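Local coordinates for DegV family protein (Thermus thermophilus, PDB 2DT8) that binds a fatty acid, palmitic acid, and carries a zinc ion, though its wider cellular role is not established, at residues L5-T10 and M124-A129; L84-S89 and A144-L149; K205-E210 and G271-Y276; K213-W218 and Q243-S248. One frame throughout, in Å; residues are numbered along the deposited sequence.

Contact 1 (L5-T10 and M124-A129); sequences LVTDST and MMVLRA
The hydroxyl OG1 of Thr7 bonds to the backbone O of Leu86 on the neighbouring strand, and Val126 CG2 lies against it at 3.8 Å. With chi1 at -172°, OG1 stands anti to the backbone N of Thr7; the same methyl of Val126 also meets Thr7 CB at 3.9 Å, and the two branched side chains pass one another at a slant. Two residues earlier, Leu5 divides its branches. Its CD2 touches Ala129 CB at 4.0 Å, while CD1 comes within 3.7 Å of Val126 O, a van der Waals approach to a helix carbonyl. Leu5, Thr7, Val126 and Ala129 are all buried; what crosses between the segments is van der Waals packing, with the hydroxyl bonded within the sheet. Past the strand, Asp8 OD1 accepts from the backbone N of Thr10 (2.8 Å), closing an Asx turn, while OD2 receives His87 ND1 and Ile88 N. The short axes of strand 5-8 and helix 124-129 run almost exactly antiparallel, at 176° and 9.8 Å apart, with alternate strand residues facing the helix. This is the usual layering of a helix on a mainly parallel sheet in an alpha/beta domain.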
loop_
_atom_site.group_PDB
_atom_site.type_symbol
_atom_site.label_atom_id
_atom_site.label_comp_id
_atom_site.label_asym_id
_atom_site.label_seq_id
_atom_site.Cartn_x
_atom_site.Cartn_y
_atom_site.Cartn_z
ATOM N N LEU A 5 -0.755 17.222 -3.938
ATOM C CA LEU A 5 -0.919 15.775 -3.897
ATOM C C LEU A 5 -2.005 15.355 -2.928
ATOM O O LEU A 5 -2.068 15.836 -1.798
ATOM C CB LEU A 5 0.368 15.096 -3.450
ATOM C CG LEU A 5 1.451 14.908 -4.494
ATOM C CD1 LEU A 5 2.773 14.655 -3.792
ATOM C CD2 LEU A 5 1.070 13.745 -5.398
ATOM N N VAL A 6 -2.837 14.435 -3.389
ATOM C CA VAL A 6 -3.915 13.847 -2.609
ATOM C C VAL A 6 -3.776 12.331 -2.729
ATOM O O VAL A 6 -3.400 11.809 -3.779
ATOM C CB VAL A 6 -5.314 14.241 -3.157
ATOM C CG1 VAL A 6 -6.413 13.432 -2.441
ATOM C CG2 VAL A 6 -5.545 15.732 -2.969
ATOM N N THR A 7 -4.010 11.629 -1.631
ATOM C CA THR A 7 -3.985 10.179 -1.664
ATOM C C THR A 7 -5.072 9.693 -0.707
ATOM O O THR A 7 -5.838 10.509 -0.183
ATOM C CB THR A 7 -2.579 9.613 -1.277
ATOM O OG1 THR A 7 -2.555 8.196 -1.506
ATOM C CG2 THR A 7 -2.248 9.902 0.188
ATOM N N ASP A 8 -5.178 8.385 -0.513
ATOM C CA ASP A 8 -6.169 7.849 0.419
ATOM C C ASP A 8 -5.426 7.247 1.611
ATOM O O ASP A 8 -4.203 7.061 1.561
ATOM C CB ASP A 8 -7.071 6.827 -0.278
ATOM C CG ASP A 8 -6.310 5.639 -0.794
ATOM O OD1 ASP A 8 -5.913 4.801 0.037
ATOM O OD2 ASP A 8 -6.094 5.538 -2.025
ATOM N N SER A 9 -6.155 6.941 2.682
ATOM C CA SER A 9 -5.525 6.425 3.890
ATOM C C SER A 9 -4.789 5.102 3.736
ATOM O O SER A 9 -3.908 4.795 4.545
ATOM C CB SER A 9 -6.559 6.320 5.018
ATOM O OG SER A 9 -7.531 5.341 4.743
ATOM N N THR A 10 -5.123 4.318 2.715
ATOM C CA THR A 10 -4.437 3.044 2.548
ATOM C C THR A 10 -2.999 3.194 2.062
ATOM O O THR A 10 -2.297 2.200 1.915
ATOM C CB THR A 10 -5.203 2.044 1.618
ATOM O OG1 THR A 10 -5.139 2.481 0.255
ATOM C CG2 THR A 10 -6.653 1.915 2.056
HETATM N N MSE A 124 4.998 5.134 -1.220
HETATM C CA MSE A 124 6.325 5.429 -1.765
HETATM C C MSE A 124 6.215 6.218 -3.062
HETATM O O MSE A 124 7.079 7.043 -3.361
HETATM C CB MSE A 124 7.131 4.151 -2.010
HETATM C CG MSE A 124 6.631 3.310 -3.160
HETATM SE SE MSE A 124 7.538 1.609 -3.191
HETATM C CE MSE A 124 6.987 1.065 -4.953
HETATM N N MSE A 125 5.157 5.970 -3.835
HETATM C CA MSE A 125 4.974 6.711 -5.080
HETATM C C MSE A 125 4.542 8.145 -4.764
HETATM O O MSE A 125 4.930 9.089 -5.453
HETATM C CB MSE A 125 3.956 6.009 -5.976
HETATM C CG MSE A 125 4.426 4.634 -6.385
HETATM SE SE MSE A 125 3.373 3.889 -7.792
HETATM C CE MSE A 125 3.867 2.050 -7.617
ATOM N N VAL A 126 3.737 8.318 -3.720
ATOM C CA VAL A 126 3.328 9.655 -3.305
ATOM C C VAL A 126 4.583 10.432 -2.899
ATOM O O VAL A 126 4.766 11.580 -3.291
ATOM C CB VAL A 126 2.347 9.587 -2.106
ATOM C CG1 VAL A 126 2.130 10.963 -1.511
ATOM C CG2 VAL A 126 1.039 9.004 -2.559
ATOM N N LEU A 127 5.454 9.791 -2.126
ATOM C CA LEU A 127 6.682 10.439 -1.693
ATOM C C LEU A 127 7.599 10.767 -2.875
ATOM O O LEU A 127 8.219 11.829 -2.899
ATOM C CB LEU A 127 7.417 9.552 -0.685
ATOM C CG LEU A 127 6.687 9.344 0.648
ATOM C CD1 LEU A 127 7.479 8.353 1.489
ATOM C CD2 LEU A 127 6.509 10.663 1.398
ATOM N N ARG A 128 7.673 9.878 -3.862
ATOM C CA ARG A 128 8.530 10.132 -5.022
ATOM C C ARG A 128 7.974 11.309 -5.823
ATOM O O ARG A 128 8.730 12.172 -6.273
ATOM C CB ARG A 128 8.609 8.888 -5.903
ATOM C CG ARG A 128 9.430 9.055 -7.180
ATOM C CD ARG A 128 10.852 9.504 -6.907
ATOM N NE ARG A 128 11.653 9.405 -8.131
ATOM C CZ ARG A 128 12.811 10.030 -8.324
ATOM N NH1 ARG A 128 13.315 10.805 -7.376
ATOM N NH2 ARG A 128 13.466 9.881 -9.468
ATOM N N ALA A 129 6.653 11.354 -5.990
ATOM C CA ALA A 129 6.029 12.455 -6.719
ATOM C C ALA A 129 6.304 13.774 -5.989
ATOM O O ALA A 129 6.647 14.783 -6.605
ATOM C CB ALA A 129 4.515 12.215 -6.840
#

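Contact 2 (L84-S89 and A144-L149); sequences LSLHIS and AELERL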
loop_
_atom_site.group_PDB
_atom_site.type_symbol
_atom_site.label_atom_id
_atom_site.label_comp_id
_atom_site.label_asym_id
_atom_site.label_seq_id
_atom_site.Cartn_x
_atom_site.Cartn_y
_atom_site.Cartn_z
ATOM N N LEU A 84 -2.914 16.129 -8.083
ATOM C CA LEU A 84 -2.442 14.831 -8.539
ATOM C C LEU A 84 -2.921 13.906 -7.417
ATOM O O LEU A 84 -2.494 14.054 -6.266
ATOM C CB LEU A 84 -0.916 14.840 -8.662
ATOM C CG LEU A 84 -0.273 13.504 -9.023
ATOM C CD1 LEU A 84 -0.872 12.957 -10.313
ATOM C CD2 LEU A 84 1.236 13.714 -9.185
ATOM N N SER A 85 -3.822 12.984 -7.759
ATOM C CA SER A 85 -4.461 12.069 -6.805
ATOM C C SER A 85 -3.999 10.627 -7.048
ATOM O O SER A 85 -4.354 10.023 -8.063
ATOM C CB SER A 85 -5.980 12.195 -6.997
ATOM O OG SER A 85 -6.717 11.981 -5.798
ATOM N N LEU A 86 -3.214 10.085 -6.116
ATOM C CA LEU A 86 -2.633 8.738 -6.205
ATOM C C LEU A 86 -3.374 7.768 -5.284
ATOM O O LEU A 86 -3.573 8.021 -4.103
ATOM C CB LEU A 86 -1.151 8.774 -5.822
ATOM C CG LEU A 86 -0.194 9.108 -6.969
ATOM C CD1 LEU A 86 -0.572 10.426 -7.603
ATOM C CD2 LEU A 86 1.233 9.147 -6.451
ATOM N N HIS A 87 -3.753 6.637 -5.907
ATOM C CA HIS A 87 -4.478 5.653 -5.128
ATOM C C HIS A 87 -4.280 4.102 -5.226
ATOM O O HIS A 87 -3.694 3.603 -6.178
ATOM C CB HIS A 87 -5.962 5.900 -5.470
ATOM C CG HIS A 87 -6.322 7.295 -5.030
ATOM N ND1 HIS A 87 -6.489 7.645 -3.730
ATOM C CD2 HIS A 87 -6.533 8.426 -5.825
ATOM C CE1 HIS A 87 -6.793 8.958 -3.744
ATOM N NE2 HIS A 87 -6.827 9.451 -4.984
ATOM N N ILE A 88 -4.815 3.416 -4.200
ATOM C CA ILE A 88 -4.636 1.978 -4.189
ATOM C C ILE A 88 -5.224 1.453 -5.493
ATOM O O ILE A 88 -6.145 2.025 -6.086
ATOM C CB ILE A 88 -5.458 1.522 -2.970
ATOM C CG1 ILE A 88 -5.548 -0.005 -2.967
ATOM C CG2 ILE A 88 -6.880 2.138 -2.971
ATOM C CD1 ILE A 88 -6.103 -0.560 -1.639
ATOM N N SER A 89 -4.686 0.312 -5.891
ATOM C CA SER A 89 -5.102 -0.416 -7.079
ATOM C C SER A 89 -6.610 -0.464 -7.318
ATOM O O SER A 89 -7.391 -0.814 -6.425
ATOM C CB SER A 89 -4.586 -1.851 -6.996
ATOM O OG SER A 89 -5.083 -2.626 -8.071
ATOM N N ALA A 144 5.316 10.663 -15.861
ATOM C CA ALA A 144 6.163 9.724 -16.578
ATOM C C ALA A 144 6.927 8.853 -15.581
ATOM O O ALA A 144 7.087 7.646 -15.786
ATOM C CB ALA A 144 7.139 10.482 -17.495
ATOM N N GLU A 145 7.415 9.479 -14.511
ATOM C CA GLU A 145 8.142 8.743 -13.483
ATOM C C GLU A 145 7.200 7.775 -12.763
ATOM O O GLU A 145 7.584 6.643 -12.456
ATOM C CB GLU A 145 8.781 9.714 -12.485
ATOM C CG GLU A 145 9.394 9.046 -11.245
ATOM C CD GLU A 145 10.663 8.244 -11.515
ATOM O OE1 GLU A 145 10.996 7.991 -12.694
ATOM O OE2 GLU A 145 11.332 7.849 -10.529
ATOM N N LEU A 146 5.969 8.210 -12.498
ATOM C CA LEU A 146 5.019 7.335 -11.819
ATOM C C LEU A 146 4.712 6.113 -12.674
ATOM O O LEU A 146 4.556 5.005 -12.158
ATOM C CB LEU A 146 3.737 8.094 -11.481
ATOM C CG LEU A 146 3.873 9.079 -10.313
ATOM C CD1 LEU A 146 2.608 9.914 -10.177
ATOM C CD2 LEU A 146 4.134 8.295 -9.019
ATOM N N GLU A 147 4.626 6.305 -13.989
ATOM C CA GLU A 147 4.368 5.178 -14.881
ATOM C C GLU A 147 5.560 4.208 -14.843
ATOM O O GLU A 147 5.374 2.983 -14.871
ATOM C CB GLU A 147 4.090 5.680 -16.302
ATOM C CG GLU A 147 3.904 4.594 -17.363
ATOM C CD GLU A 147 2.736 3.645 -17.117
ATOM O OE1 GLU A 147 1.895 3.917 -16.238
ATOM O OE2 GLU A 147 2.661 2.620 -17.828
ATOM N N ARG A 148 6.780 4.744 -14.750
ATOM C CA ARG A 148 7.952 3.882 -14.669
ATOM C C ARG A 148 7.864 3.035 -13.405
ATOM O O ARG A 148 8.126 1.839 -13.436
ATOM C CB ARG A 148 9.244 4.706 -14.632
ATOM C CG ARG A 148 10.516 3.860 -14.600
ATOM C CD ARG A 148 11.775 4.716 -14.490
ATOM N NE ARG A 148 11.959 5.338 -13.176
ATOM C CZ ARG A 148 12.545 4.756 -12.135
ATOM N NH1 ARG A 148 13.009 3.516 -12.228
ATOM N NH2 ARG A 148 12.674 5.427 -10.996
ATOM N N LEU A 149 7.499 3.665 -12.288
ATOM C CA LEU A 149 7.391 2.936 -11.031
ATOM C C LEU A 149 6.272 1.894 -11.080
ATOM O O LEU A 149 6.419 0.790 -10.556
ATOM C CB LEU A 149 7.156 3.903 -9.864
ATOM C CG LEU A 149 8.277 4.902 -9.553
ATOM C CD1 LEU A 149 8.033 5.507 -8.167
ATOM C CD2 LEU A 149 9.640 4.222 -9.602
#
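Leu146 carries the helix side of this contact alone, meeting Leu86 and Leu84 tip to tip from strand 82-87. Its CD1 is the shared methyl: it lies 4.0 Å from Leu86 CD2, 4.1 Å from Leu86 CD1 and 4.2 Å from Leu84 CD2, while its second branch, CD2, also reaches Leu86 CD2 at 4.0 Å. Leu84 and Leu86, two residues apart, point to the same face of the sheet, yet they get there differently. Leu84 has CG anti to its backbone N (chi1 175°), whereas the CG of Leu86 lies beside its N and opposite the carbonyl carbon (chi1 -86°). Only methyl ends meet, which agrees with the 9.6 Å between the CA atoms of Leu86 and Leu146, the nearest pair, and with the modest area buried. On its outer side the helix ties itself down: Arg148 grips Glu145 side-on, NE to OE1 at 2.9 Å and NH2 to OE2 at 2.8 Å, both partners lying close to the guanidinium plane. Glu145 OE2 has a further salt bridge to Arg128 of helix 120-135, and Arg148 NH2 also reaches Ser279 O. Helix 139-151 thus flanks helix 120-135, whose Met125 touches Leu146 and whose Val126 touches Leu86, and from beside it extends one leucine to strand 82-87, itself bordered by the parallel strands 3-8 and 110-114.

Contact 3 (K205-E210 and G271-Y276); sequences KKAREE and GTYGFY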
loop_
_atom_site.group_PDB
_atom_site.type_symbol
_atom_site.label_atom_id
_atom_site.label_comp_id
_atom_site.label_asym_id
_atom_site.label_seq_id
_atom_site.Cartn_x
_atom_site.Cartn_y
_atom_site.Cartn_z
ATOM N N LYS A 205 11.663 -18.564 8.488
ATOM C CA LYS A 205 12.991 -18.318 7.961
ATOM C C LYS A 205 13.213 -18.570 6.468
ATOM O O LYS A 205 13.786 -17.758 5.753
ATOM C CB LYS A 205 14.109 -19.143 8.742
ATOM C CG LYS A 205 15.545 -18.912 8.302
ATOM C CD LYS A 205 16.529 -19.595 9.240
ATOM C CE LYS A 205 17.972 -19.330 8.813
ATOM N NZ LYS A 205 18.973 -19.931 9.749
ATOM N N LYS A 206 12.731 -19.757 6.059
ATOM C CA LYS A 206 12.873 -20.091 4.655
ATOM C C LYS A 206 12.066 -19.126 3.760
ATOM O O LYS A 206 12.425 -18.779 2.642
ATOM C CB LYS A 206 12.568 -21.591 4.287
ATOM C CG LYS A 206 13.659 -22.569 4.705
ATOM C CD LYS A 206 13.327 -24.003 4.344
ATOM C CE LYS A 206 14.456 -24.910 4.790
ATOM N NZ LYS A 206 15.763 -24.305 4.404
ATOM N N ALA A 207 10.934 -18.727 4.366
ATOM C CA ALA A 207 10.116 -17.744 3.681
ATOM C C ALA A 207 10.860 -16.421 3.437
ATOM O O ALA A 207 10.820 -15.829 2.347
ATOM C CB ALA A 207 8.818 -17.425 4.476
ATOM N N ARG A 208 11.578 -15.978 4.461
ATOM C CA ARG A 208 12.365 -14.766 4.320
ATOM C C ARG A 208 13.476 -14.956 3.288
ATOM O O ARG A 208 13.792 -14.030 2.532
ATOM C CB ARG A 208 12.954 -14.358 5.670
ATOM C CG ARG A 208 11.893 -13.993 6.702
ATOM C CD ARG A 208 12.493 -13.177 7.837
ATOM N NE ARG A 208 13.650 -13.843 8.426
ATOM C CZ ARG A 208 13.574 -14.824 9.317
ATOM N NH1 ARG A 208 12.393 -15.255 9.733
ATOM N NH2 ARG A 208 14.681 -15.381 9.790
ATOM N N GLU A 209 14.059 -16.153 3.241
ATOM C CA GLU A 209 15.124 -16.434 2.285
ATOM C C GLU A 209 14.604 -16.352 0.847
ATOM O O GLU A 209 15.265 -15.849 -0.051
ATOM C CB GLU A 209 15.794 -17.778 2.622
ATOM C CG GLU A 209 16.385 -17.777 4.036
ATOM C CD GLU A 209 17.083 -19.069 4.433
ATOM O OE1 GLU A 209 16.726 -20.142 3.909
ATOM O OE2 GLU A 209 17.984 -19.005 5.297
ATOM N N GLU A 210 13.407 -16.868 0.708
ATOM C CA GLU A 210 12.778 -16.853 -0.598
ATOM C C GLU A 210 12.390 -15.440 -1.038
ATOM O O GLU A 210 12.639 -15.020 -2.160
ATOM C CB GLU A 210 11.412 -17.678 -0.647
ATOM C CG GLU A 210 10.496 -17.491 -1.861
ATOM C CD GLU A 210 11.199 -17.727 -3.193
ATOM O OE1 GLU A 210 12.085 -18.607 -3.258
ATOM O OE2 GLU A 210 10.853 -17.040 -4.181
ATOM N N GLY A 271 -0.320 -11.271 11.409
ATOM C CA GLY A 271 0.987 -11.769 11.024
ATOM C C GLY A 271 1.426 -11.438 9.613
ATOM O O GLY A 271 2.137 -12.220 8.985
ATOM N N THR A 272 1.005 -10.283 9.107
ATOM C CA THR A 272 1.403 -9.888 7.760
ATOM C C THR A 272 2.724 -9.130 7.844
ATOM O O THR A 272 2.946 -8.348 8.768
ATOM C CB THR A 272 0.336 -8.968 7.106
ATOM O OG1 THR A 272 -0.918 -9.661 7.051
ATOM C CG2 THR A 272 0.740 -8.581 5.679
ATOM N N TYR A 273 3.622 -9.388 6.899
ATOM C CA TYR A 273 4.890 -8.663 6.860
ATOM C C TYR A 273 5.448 -8.745 5.452
ATOM O O TYR A 273 5.125 -9.664 4.704
ATOM C CB TYR A 273 5.911 -9.228 7.864
ATOM C CG TYR A 273 6.356 -10.644 7.595
ATOM C CD1 TYR A 273 5.618 -11.734 8.063
ATOM C CD2 TYR A 273 7.525 -10.901 6.871
ATOM C CE1 TYR A 273 6.030 -13.029 7.824
ATOM C CE2 TYR A 273 7.942 -12.198 6.623
ATOM C CZ TYR A 273 7.195 -13.257 7.101
ATOM O OH TYR A 273 7.611 -14.543 6.866
ATOM N N GLY A 274 6.272 -7.772 5.086
ATOM C CA GLY A 274 6.859 -7.788 3.757
ATOM C C GLY A 274 7.393 -6.377 3.504
ATOM O O GLY A 274 7.557 -5.574 4.413
ATOM N N PHE A 275 7.623 -6.127 2.202
ATOM C CA PHE A 275 8.160 -4.828 1.852
ATOM C C PHE A 275 7.963 -4.503 0.371
ATOM O O PHE A 275 7.847 -5.380 -0.474
ATOM C CB PHE A 275 9.600 -4.445 2.264
ATOM C CG PHE A 275 10.585 -5.254 1.471
ATOM C CD1 PHE A 275 10.852 -6.565 1.841
ATOM C CD2 PHE A 275 11.245 -4.681 0.396
ATOM C CE1 PHE A 275 11.786 -7.305 1.130
ATOM C CE2 PHE A 275 12.180 -5.431 -0.313
ATOM C CZ PHE A 275 12.453 -6.743 0.049
ATOM N N TYR A 276 7.877 -3.183 0.128
ATOM C CA TYR A 276 7.752 -2.760 -1.253
ATOM C C TYR A 276 9.109 -2.096 -1.494
ATOM O O TYR A 276 9.825 -1.732 -0.570
ATOM C CB TYR A 276 6.703 -1.597 -1.284
ATOM C CG TYR A 276 5.458 -2.043 -1.965
ATOM C CD1 TYR A 276 5.378 -2.014 -3.354
ATOM C CD2 TYR A 276 4.360 -2.474 -1.219
ATOM C CE1 TYR A 276 4.218 -2.421 -3.994
ATOM C CE2 TYR A 276 3.195 -2.871 -1.860
ATOM C CZ TYR A 276 3.120 -2.842 -3.240
ATOM O OH TYR A 276 1.972 -3.256 -3.886
#
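Tyr273 spans the gap between strand and helix with the hydroxyl at the far end of its side chain: OH lies 3.9 Å from Ala207 CB and 4.3 Å from Arg208 CG. The CA atoms of Arg208 and Gly274, the nearest pair, are 8.9 Å apart, so one long aromatic side chain does the work. Its chi1 of 64° places CG between the backbone N and the carbonyl carbon, and chi2 near -85° turns the ring across the CA-CB bond. Arg208 CG meets that ring obliquely, and Ala207 offers a single small methyl to the hydroxyl. Arg208 is not extended. Its chi3 of -53° bends the chain back along its own helix until Lys205 CA sits 3.4 Å above one face of the guanidinium, offset toward its rim. The charged end is engaged elsewhere: NH1 forms a salt bridge with Glu204, and NE one with Glu244 of helix 236-247. Farther along the strand, Phe275 enters a cluster with Phe229, Phe215 and Phe154, whereas Tyr276 touches the bound palmitic acid. Tyr273 and Phe275 face the helices and Tyr276 the ligand, the alternation of a strand in a sheet with helices on one face, consistent with a fatty-acid-binding DegV protein.

Contact 4 (K213-W218 and Q243-S248); sequences KAFRAW and QEVLAS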
loop_
_atom_site.group_PDB
_atom_site.type_symbol
_atom_site.label_atom_id
_atom_site.label_comp_id
_atom_site.label_asym_id
_atom_site.label_seq_id
_atom_site.Cartn_x
_atom_site.Cartn_y
_atom_site.Cartn_z
ATOM N N LYS A 213 15.752 -13.873 -2.008
ATOM C CA LYS A 213 16.184 -14.422 -3.287
ATOM C C LYS A 213 15.500 -13.638 -4.411
ATOM O O LYS A 213 16.145 -13.233 -5.380
ATOM C CB LYS A 213 15.807 -15.906 -3.384
ATOM C CG LYS A 213 16.088 -16.524 -4.751
ATOM C CD LYS A 213 15.657 -17.991 -4.802
ATOM C CE LYS A 213 15.818 -18.572 -6.203
ATOM N NZ LYS A 213 15.413 -20.012 -6.259
ATOM N N ALA A 214 14.193 -13.433 -4.280
ATOM C CA ALA A 214 13.427 -12.694 -5.283
ATOM C C ALA A 214 13.922 -11.254 -5.366
ATOM O O ALA A 214 14.046 -10.688 -6.457
ATOM C CB ALA A 214 11.943 -12.714 -4.931
ATOM N N PHE A 215 14.197 -10.658 -4.210
ATOM C CA PHE A 215 14.674 -9.285 -4.156
ATOM C C PHE A 215 16.017 -9.104 -4.847
ATOM O O PHE A 215 16.207 -8.147 -5.603
ATOM C CB PHE A 215 14.793 -8.820 -2.706
ATOM C CG PHE A 215 15.255 -7.399 -2.563
ATOM C CD1 PHE A 215 14.510 -6.351 -3.104
ATOM C CD2 PHE A 215 16.431 -7.102 -1.882
ATOM C CE1 PHE A 215 14.930 -5.029 -2.964
ATOM C CE2 PHE A 215 16.857 -5.780 -1.737
ATOM C CZ PHE A 215 16.106 -4.747 -2.276
ATOM N N ARG A 216 16.954 -10.006 -4.581
ATOM C CA ARG A 216 18.263 -9.910 -5.211
ATOM C C ARG A 216 18.132 -10.011 -6.732
ATOM O O ARG A 216 18.790 -9.269 -7.464
ATOM C CB ARG A 216 19.192 -11.009 -4.689
ATOM C CG ARG A 216 19.748 -10.747 -3.298
ATOM C CD ARG A 216 20.671 -11.887 -2.877
ATOM N NE ARG A 216 21.241 -11.708 -1.543
ATOM C CZ ARG A 216 22.255 -10.895 -1.259
ATOM N NH1 ARG A 216 22.823 -10.175 -2.215
ATOM N NH2 ARG A 216 22.703 -10.806 -0.013
ATOM N N ALA A 217 17.285 -10.924 -7.201
ATOM C CA ALA A 217 17.063 -11.096 -8.636
ATOM C C ALA A 217 16.510 -9.801 -9.233
ATOM O O ALA A 217 16.975 -9.343 -10.281
ATOM C CB ALA A 217 16.098 -12.241 -8.888
ATOM N N TRP A 218 15.520 -9.212 -8.568
ATOM C CA TRP A 218 14.926 -7.958 -9.036
ATOM C C TRP A 218 15.914 -6.787 -8.957
ATOM O O TRP A 218 15.929 -5.912 -9.833
ATOM C CB TRP A 218 13.689 -7.608 -8.192
ATOM C CG TRP A 218 13.137 -6.245 -8.472
ATOM C CD1 TRP A 218 12.241 -5.904 -9.447
ATOM C CD2 TRP A 218 13.500 -5.026 -7.817
ATOM N NE1 TRP A 218 12.028 -4.551 -9.437
ATOM C CE2 TRP A 218 12.782 -3.983 -8.443
ATOM C CE3 TRP A 218 14.354 -4.710 -6.749
ATOM C CZ2 TRP A 218 12.908 -2.647 -8.059
ATOM C CZ3 TRP A 218 14.480 -3.381 -6.362
ATOM C CH2 TRP A 218 13.752 -2.364 -7.014
ATOM N N GLN A 243 16.571 -6.463 8.411
ATOM C CA GLN A 243 17.975 -6.631 8.767
ATOM C C GLN A 243 18.709 -7.408 7.675
ATOM O O GLN A 243 19.825 -7.044 7.276
ATOM C CB GLN A 243 18.089 -7.353 10.117
ATOM C CG GLN A 243 17.642 -6.481 11.298
ATOM C CD GLN A 243 17.234 -7.282 12.525
ATOM O OE1 GLN A 243 16.838 -6.712 13.544
ATOM N NE2 GLN A 243 17.324 -8.608 12.434
ATOM N N GLU A 244 18.105 -8.485 7.196
ATOM C CA GLU A 244 18.626 -9.322 6.123
ATOM C C GLU A 244 18.744 -8.499 4.832
ATOM O O GLU A 244 19.811 -8.448 4.214
ATOM C CB GLU A 244 17.722 -10.551 5.934
ATOM C CG GLU A 244 17.732 -11.490 7.167
ATOM C CD GLU A 244 16.823 -12.706 7.034
ATOM O OE1 GLU A 244 15.595 -12.531 6.855
ATOM O OE2 GLU A 244 17.342 -13.843 7.115
ATOM N N VAL A 245 17.879 -7.592 4.556
ATOM C CA VAL A 245 17.970 -6.743 3.373
ATOM C C VAL A 245 19.073 -5.695 3.496
ATOM O O VAL A 245 19.815 -5.454 2.540
ATOM C CB VAL A 245 16.628 -6.016 3.091
ATOM C CG1 VAL A 245 16.828 -4.907 2.062
ATOM C CG2 VAL A 245 15.604 -7.017 2.574
ATOM N N LEU A 246 19.173 -5.059 4.661
ATOM C CA LEU A 246 20.189 -4.037 4.868
ATOM C C LEU A 246 21.590 -4.634 4.960
ATOM O O LEU A 246 22.579 -3.918 4.824
ATOM C CB LEU A 246 19.872 -3.220 6.127
ATOM C CG LEU A 246 18.726 -2.206 5.989
ATOM C CD1 LEU A 246 18.489 -1.486 7.307
ATOM C CD2 LEU A 246 19.063 -1.201 4.894
ATOM N N ALA A 247 21.665 -5.943 5.186
ATOM C CA ALA A 247 22.944 -6.645 5.285
ATOM C C ALA A 247 23.247 -7.457 4.021
ATOM O O ALA A 247 24.279 -8.125 3.934
ATOM C CB ALA A 247 22.937 -7.564 6.500
ATOM N N SER A 248 22.349 -7.389 3.041
ATOM C CA SER A 248 22.508 -8.130 1.792
ATOM C C SER A 248 23.643 -7.607 0.914
ATOM O O SER A 248 24.088 -8.294 -0.008
ATOM C CB SER A 248 21.210 -8.073 0.984
ATOM O OG SER A 248 20.975 -6.750 0.540
#
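Val245 meets Phe215 most closely through CG1 to CE2 at 3.9 Å. The two side chains cross at about a right angle, and the methyl approaches the ring obliquely. Phe215 has CG anti to its backbone N (chi1 -179°), which sends the ring toward helix 236-247; Phe275 and Phe154, from strands 273-279 and 154-158, meet the ring edge-to-face. Helices 204-219 and 236-247 lie together on one face of the four-stranded sheet; the second is the connection of a beta-alpha-beta crossover between the parallel neighbours 225-231 and 252-259, and Val245 also touches Val252 and Phe229 of those strands. At Ser248, near the C-terminal end of this helix, the contact turns polar. OG donates to Val245 O at 2.7 Å, the hydroxyl lying 23° from the carbonyl plane, and also bonds to Leu250 N. Its backbone O receives Arg216 NH2 at 2.9 Å, in the carbonyl plane and on a lone pair, though bent to 142° at the hydrogen; a weak second bond from Arg216 NH1 spans 3.2 Å. Ser248 CB lies over one face of the guanidinium, 3.3 Å from NH2. The arginine reaches there on a chain extended from CG to NE and is exposed.

In the fold
From the N terminus, strand 3-8 opens contact 1, and strand 82-87 opens contact 2 before helix 120-135 closes the first; helix 139-151 then closes the second, so the two cross. Because both strands are neighbours in one sheet and the helices follow each other in the chain, these contacts bind two successive helices to one sheet face, with centres about 8 Å apart. Helix 204-219 opens contact 3, which strand 273-279 closes near the C terminus; contact 4 lies wholly within that span, and together they bind helix 204-219 to the four-stranded sheet and to helix 236-247. The two pairs come in series, and contacts 1 and 3 touch where selenomethionine Met124 packs on Tyr276.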